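Local coordinates for protein dicer Related Helicase (Caenorhabditis elegans, PDB 6M6Q) that probably hydrolyses ATP as an RNA helicase of the RIG-I-like receptor subfamily that binds RNA, this chain being its N-terminal domain, at residues B[19-31]-B[174-188]. Residues are numbered along the deposited sequence; the frame is centred on the assembly and turned at random.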
loop_
_atom_site.group_PDB
_atom_site.type_symbol
_atom_site.label_atom_id
_atom_site.label_comp_id
_atom_site.label_asym_id
_atom_site.label_seq_id
_atom_site.Cartn_x
_atom_site.Cartn_y
_atom_site.Cartn_z
ATOM N N PRO B 19 -8.502 10.819 21.238
ATOM C CA PRO B 19 -7.413 10.208 21.991
ATOM C C PRO B 19 -6.754 9.053 21.213
ATOM O O PRO B 19 -7.305 8.628 20.189
ATOM C CB PRO B 19 -8.109 9.697 23.266
ATOM C CG PRO B 19 -9.544 9.403 22.817
ATOM C CD PRO B 19 -9.833 10.415 21.723
ATOM N N PHE B 20 -5.612 8.568 21.716
ATOM C CA PHE B 20 -4.830 7.452 21.137
ATOM C C PHE B 20 -5.762 6.268 20.836
ATOM O O PHE B 20 -5.617 5.630 19.760
ATOM C CB PHE B 20 -3.696 7.046 22.077
ATOM C CG PHE B 20 -2.733 6.047 21.487
ATOM C CD1 PHE B 20 -3.040 4.693 21.452
ATOM C CD2 PHE B 20 -1.515 6.459 20.964
ATOM C CE1 PHE B 20 -2.154 3.777 20.909
ATOM C CE2 PHE B 20 -0.635 5.540 20.418
ATOM C CZ PHE B 20 -0.956 4.204 20.388
ATOM N N GLU B 21 -6.694 5.984 21.756
ATOM C CA GLU B 21 -7.520 4.742 21.774
ATOM C C GLU B 21 -8.658 4.851 20.748
ATOM O O GLU B 21 -9.331 3.830 20.519
ATOM C CB GLU B 21 -8.066 4.485 23.182
ATOM C CG GLU B 21 -6.981 4.307 24.250
ATOM C CD GLU B 21 -6.434 5.591 24.856
ATOM O OE1 GLU B 21 -5.425 5.516 25.577
ATOM O OE2 GLU B 21 -7.011 6.664 24.602
ATOM N N SER B 22 -8.836 6.014 20.107
ATOM C CA SER B 22 -9.861 6.212 19.048
ATOM C C SER B 22 -9.475 5.402 17.808
ATOM O O SER B 22 -8.331 5.448 17.371
ATOM C CB SER B 22 -10.057 7.669 18.718
ATOM O OG SER B 22 -10.920 7.805 17.585
ATOM N N PRO B 23 -10.414 4.648 17.198
ATOM C CA PRO B 23 -10.120 3.892 15.988
ATOM C C PRO B 23 -9.507 4.757 14.873
ATOM O O PRO B 23 -8.749 4.228 14.075
ATOM C CB PRO B 23 -11.485 3.360 15.506
ATOM C CG PRO B 23 -12.396 3.459 16.719
ATOM C CD PRO B 23 -11.814 4.541 17.603
ATOM N N TYR B 24 -9.892 6.041 14.818
ATOM C CA TYR B 24 -9.602 6.976 13.707
ATOM C C TYR B 24 -8.282 7.735 13.970
ATOM O O TYR B 24 -7.850 8.491 13.073
ATOM C CB TYR B 24 -10.787 7.923 13.522
ATOM C CG TYR B 24 -12.113 7.236 13.304
ATOM C CD1 TYR B 24 -12.500 6.826 12.040
ATOM C CD2 TYR B 24 -13.005 7.022 14.350
ATOM C CE1 TYR B 24 -13.732 6.233 11.812
ATOM C CE2 TYR B 24 -14.240 6.426 14.141
ATOM C CZ TYR B 24 -14.597 6.013 12.869
ATOM O OH TYR B 24 -15.798 5.419 12.635
ATOM N N PHE B 25 -7.623 7.510 15.120
ATOM C CA PHE B 25 -6.376 8.233 15.497
ATOM C C PHE B 25 -5.157 7.759 14.690
ATOM O O PHE B 25 -4.454 8.602 14.168
ATOM C CB PHE B 25 -6.072 8.172 16.993
ATOM C CG PHE B 25 -4.702 8.707 17.348
ATOM C CD1 PHE B 25 -4.421 10.065 17.296
ATOM C CD2 PHE B 25 -3.675 7.848 17.692
ATOM C CE1 PHE B 25 -3.154 10.546 17.610
ATOM C CE2 PHE B 25 -2.418 8.332 18.028
ATOM C CZ PHE B 25 -2.159 9.679 17.976
ATOM N N PRO B 26 -4.769 6.453 14.636
ATOM C CA PRO B 26 -3.515 6.064 13.978
ATOM C C PRO B 26 -3.302 6.722 12.601
ATOM O O PRO B 26 -2.250 7.257 12.383
ATOM C CB PRO B 26 -3.662 4.540 13.827
ATOM C CG PRO B 26 -4.484 4.151 15.026
ATOM C CD PRO B 26 -5.480 5.289 15.182
ATOM N N ALA B 27 -4.322 6.690 11.739
ATOM C CA ALA B 27 -4.293 7.204 10.348
ATOM C C ALA B 27 -4.161 8.724 10.361
ATOM O O ALA B 27 -3.446 9.270 9.503
ATOM C CB ALA B 27 -5.536 6.785 9.600
ATOM N N TYR B 28 -4.878 9.387 11.250
ATOM C CA TYR B 28 -4.854 10.850 11.365
ATOM C C TYR B 28 -3.449 11.275 11.805
ATOM O O TYR B 28 -2.857 12.144 11.141
ATOM C CB TYR B 28 -5.965 11.356 12.283
ATOM C CG TYR B 28 -6.090 12.860 12.259
ATOM C CD1 TYR B 28 -5.514 13.647 13.248
ATOM C CD2 TYR B 28 -6.672 13.501 11.181
ATOM C CE1 TYR B 28 -5.549 15.025 13.180
ATOM C CE2 TYR B 28 -6.731 14.882 11.112
ATOM C CZ TYR B 28 -6.162 15.645 12.112
ATOM O OH TYR B 28 -6.244 17.008 12.052
ATOM N N PHE B 29 -2.888 10.614 12.814
ATOM C CA PHE B 29 -1.517 10.891 13.322
ATOM C C PHE B 29 -0.496 10.738 12.183
ATOM O O PHE B 29 0.452 11.524 12.142
ATOM C CB PHE B 29 -1.161 9.974 14.489
ATOM C CG PHE B 29 0.215 10.214 15.053
ATOM C CD1 PHE B 29 0.432 11.190 16.006
ATOM C CD2 PHE B 29 1.306 9.484 14.599
ATOM C CE1 PHE B 29 1.704 11.425 16.507
ATOM C CE2 PHE B 29 2.576 9.721 15.105
ATOM C CZ PHE B 29 2.770 10.680 16.069
ATOM N N ARG B 30 -0.703 9.762 11.286
ATOM C CA ARG B 30 0.233 9.411 10.174
ATOM C C ARG B 30 0.188 10.457 9.054
ATOM O O ARG B 30 1.044 10.379 8.189
ATOM C CB ARG B 30 -0.065 8.009 9.627
ATOM C CG ARG B 30 0.393 6.900 10.562
ATOM C CD ARG B 30 0.406 5.546 9.920
ATOM N NE ARG B 30 -0.911 5.080 9.511
ATOM C CZ ARG B 30 -1.675 4.217 10.204
ATOM N NH1 ARG B 30 -1.279 3.759 11.383
ATOM N NH2 ARG B 30 -2.832 3.815 9.703
ATOM N N LEU B 31 -0.700 11.459 9.126
ATOM C CA LEU B 31 -0.641 12.661 8.233
ATOM C C LEU B 31 0.511 13.579 8.693
ATOM O O LEU B 31 0.963 14.413 7.867
ATOM C CB LEU B 31 -1.995 13.385 8.223
ATOM C CG LEU B 31 -3.173 12.580 7.650
ATOM C CD1 LEU B 31 -4.510 13.175 8.058
ATOM C CD2 LEU B 31 -3.096 12.492 6.145
ATOM N N GLU B 174 -15.526 1.489 7.325
ATOM C CA GLU B 174 -16.051 1.047 8.654
ATOM C C GLU B 174 -15.398 -0.293 9.067
ATOM O O GLU B 174 -14.926 -0.378 10.237
ATOM C CB GLU B 174 -17.590 0.988 8.611
ATOM C CG GLU B 174 -18.255 0.270 9.797
ATOM C CD GLU B 174 -18.144 0.934 11.167
ATOM O OE1 GLU B 174 -17.745 2.120 11.241
ATOM O OE2 GLU B 174 -18.468 0.262 12.159
ATOM N N GLU B 175 -15.337 -1.285 8.162
ATOM C CA GLU B 175 -14.868 -2.665 8.484
ATOM C C GLU B 175 -13.350 -2.645 8.747
ATOM O O GLU B 175 -12.900 -3.310 9.710
ATOM C CB GLU B 175 -15.258 -3.631 7.353
ATOM C CG GLU B 175 -14.822 -5.083 7.574
ATOM C CD GLU B 175 -15.344 -5.793 8.829
ATOM O OE1 GLU B 175 -16.340 -5.315 9.430
ATOM O OE2 GLU B 175 -14.751 -6.838 9.202
ATOM N N GLU B 176 -12.597 -1.940 7.911
ATOM C CA GLU B 176 -11.114 -1.899 7.957
ATOM C C GLU B 176 -10.655 -1.243 9.268
ATOM O O GLU B 176 -9.679 -1.745 9.887
ATOM C CB GLU B 176 -10.595 -1.148 6.735
ATOM C CG GLU B 176 -9.180 -1.500 6.353
ATOM C CD GLU B 176 -8.878 -1.160 4.912
ATOM O OE1 GLU B 176 -9.181 -0.010 4.511
ATOM O OE2 GLU B 176 -8.397 -2.054 4.176
ATOM N N VAL B 177 -11.316 -0.168 9.680
ATOM C CA VAL B 177 -10.902 0.636 10.861
ATOM C C VAL B 177 -11.332 -0.102 12.135
ATOM O O VAL B 177 -10.634 0.055 13.167
ATOM C CB VAL B 177 -11.437 2.086 10.805
ATOM C CG1 VAL B 177 -12.930 2.171 11.035
ATOM C CG2 VAL B 177 -10.711 2.981 11.792
ATOM N N THR B 178 -12.386 -0.921 12.063
ATOM C CA THR B 178 -12.890 -1.701 13.220
ATOM C C THR B 178 -11.938 -2.874 13.486
ATOM O O THR B 178 -11.545 -3.055 14.662
ATOM C CB THR B 178 -14.343 -2.136 13.004
ATOM O OG1 THR B 178 -15.100 -0.936 12.834
ATOM C CG2 THR B 178 -14.888 -2.966 14.148
ATOM N N ASN B 179 -11.516 -3.579 12.427
ATOM C CA ASN B 179 -10.664 -4.793 12.529
ATOM C C ASN B 179 -9.289 -4.417 13.093
ATOM O O ASN B 179 -8.945 -4.941 14.157
ATOM C CB ASN B 179 -10.570 -5.515 11.198
ATOM C CG ASN B 179 -11.848 -6.248 10.852
ATOM O OD1 ASN B 179 -12.703 -6.466 11.716
ATOM N ND2 ASN B 179 -11.982 -6.653 9.599
ATOM N N ASN B 180 -8.563 -3.491 12.457
ATOM C CA ASN B 180 -7.208 -3.076 12.927
ATOM C C ASN B 180 -7.011 -1.567 12.750
ATOM O O ASN B 180 -6.529 -1.127 11.714
ATOM C CB ASN B 180 -6.099 -3.865 12.218
ATOM C CG ASN B 180 -4.724 -3.633 12.827
ATOM O OD1 ASN B 180 -4.608 -3.177 13.971
ATOM N ND2 ASN B 180 -3.678 -3.969 12.082
ATOM N N PRO B 181 -7.303 -0.739 13.782
ATOM C CA PRO B 181 -7.118 0.710 13.689
ATOM C C PRO B 181 -5.690 1.154 13.294
ATOM O O PRO B 181 -5.555 2.164 12.600
ATOM C CB PRO B 181 -7.454 1.203 15.110
ATOM C CG PRO B 181 -8.380 0.146 15.667
ATOM C CD PRO B 181 -7.882 -1.147 15.068
ATOM N N PHE B 182 -4.672 0.397 13.720
ATOM C CA PHE B 182 -3.229 0.711 13.514
ATOM C C PHE B 182 -2.795 0.312 12.092
ATOM O O PHE B 182 -1.681 0.649 11.694
ATOM C CB PHE B 182 -2.383 0.001 14.572
ATOM C CG PHE B 182 -2.809 0.282 15.992
ATOM C CD1 PHE B 182 -3.536 -0.649 16.714
ATOM C CD2 PHE B 182 -2.519 1.499 16.587
ATOM C CE1 PHE B 182 -3.953 -0.372 18.007
ATOM C CE2 PHE B 182 -2.947 1.782 17.872
ATOM C CZ PHE B 182 -3.661 0.847 18.583
ATOM N N GLY B 183 -3.632 -0.455 11.389
ATOM C CA GLY B 183 -3.372 -0.941 10.024
ATOM C C GLY B 183 -3.630 0.135 8.997
ATOM O O GLY B 183 -4.091 1.213 9.387
ATOM N N TYR B 184 -3.351 -0.164 7.721
ATOM C CA TYR B 184 -3.587 0.729 6.562
ATOM C C TYR B 184 -5.077 1.089 6.509
ATOM O O TYR B 184 -5.922 0.175 6.557
ATOM C CB TYR B 184 -3.091 0.078 5.260
ATOM C CG TYR B 184 -1.667 0.422 4.900
ATOM C CD1 TYR B 184 -1.362 1.608 4.245
ATOM C CD2 TYR B 184 -0.614 -0.410 5.256
ATOM C CE1 TYR B 184 -0.052 1.959 3.958
ATOM C CE2 TYR B 184 0.702 -0.077 4.969
ATOM C CZ TYR B 184 0.984 1.109 4.310
ATOM O OH TYR B 184 2.278 1.451 4.037
ATOM N N GLN B 185 -5.386 2.381 6.372
ATOM C CA GLN B 185 -6.773 2.880 6.199
ATOM C C GLN B 185 -6.884 3.634 4.878
ATOM O O GLN B 185 -5.839 4.047 4.335
ATOM C CB GLN B 185 -7.178 3.769 7.375
ATOM C CG GLN B 185 -7.092 3.076 8.730
ATOM C CD GLN B 185 -8.066 1.930 8.860
ATOM O OE1 GLN B 185 -9.164 1.943 8.300
ATOM N NE2 GLN B 185 -7.658 0.914 9.591
ATOM N N LYS B 186 -8.109 3.806 4.391
ATOM C CA LYS B 186 -8.410 4.583 3.166
ATOM C C LYS B 186 -7.612 5.898 3.198
ATOM O O LYS B 186 -6.948 6.201 2.222
ATOM C CB LYS B 186 -9.916 4.821 3.060
ATOM C CG LYS B 186 -10.528 4.361 1.752
ATOM C CD LYS B 186 -11.889 4.938 1.480
ATOM C CE LYS B 186 -13.010 4.145 2.107
ATOM N NZ LYS B 186 -14.296 4.877 2.027
ATOM N N LEU B 187 -7.648 6.603 4.322
ATOM C CA LEU B 187 -6.942 7.893 4.547
ATOM C C LEU B 187 -5.471 7.791 4.096
ATOM O O LEU B 187 -5.002 8.712 3.369
ATOM C CB LEU B 187 -7.036 8.256 6.036
ATOM C CG LEU B 187 -6.450 9.608 6.413
ATOM C CD1 LEU B 187 -6.944 10.700 5.467
ATOM C CD2 LEU B 187 -6.774 9.952 7.862
ATOM N N ASP B 188 -4.759 6.755 4.543
ATOM C CA ASP B 188 -3.322 6.564 4.238
ATOM C C ASP B 188 -3.151 6.443 2.707
ATOM O O ASP B 188 -2.159 6.991 2.181
ATOM C CB ASP B 188 -2.736 5.357 4.983
ATOM C CG ASP B 188 -2.891 5.373 6.501
ATOM O OD1 ASP B 188 -3.709 4.540 7.024
ATOM O OD2 ASP B 188 -2.152 6.143 7.163
HETATM O O HOH W 1 -6.784 4.702 11.587
#
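Arg30 meets Asp188 side-on in a salt bridge: NE gives a nearly straight bond (173°) to OD2 at 2.9 Å, while NH2 reaches OD1 on its syn side. The two flat groups are not coplanar, and OD2 is approached from above the carboxylate plane. A bend at chi3 (-64°) swings the guanidinium back beside its own helix, one face over Pro26 O. NH2 and NH1 also make weak bonds to the carbonyls of Gly183 and Phe182; NH1 has a further acceptor in Leu128 O, and Phe129 adds a cation-pi contact. With an alanine here, the Asp188 carboxylate is likely to lose its countercharge and the Phe182-Gly183 turn two weak bonds.

Beside it, Leu187 extends CG anti to its backbone N (chi1 -176°), laying CD2 between Ala27 CB and Leu31 CD1. Further along, Pro26 CG lies 3.7 Å from Phe182 CD2, and Phe20 CE1 meets the edge of the Phe182 ring. Pro23 CB rests 3.8 Å from Val177 CG2. A water bridges Pro23 O, Ala27 N and Pro181 O. In this all-helical domain, helix 25-29 and the 3-10 segment at Arg30 and Leu31 thus pack against the Asn180-Gly183 turn and the start of helix 186-193, with Val177 of helix 174-179 at the edge. There Asp188, three residues after the N-cap Gln185, accepts from Gln185 N through the anti lone pair of OD1, one half of a capping box.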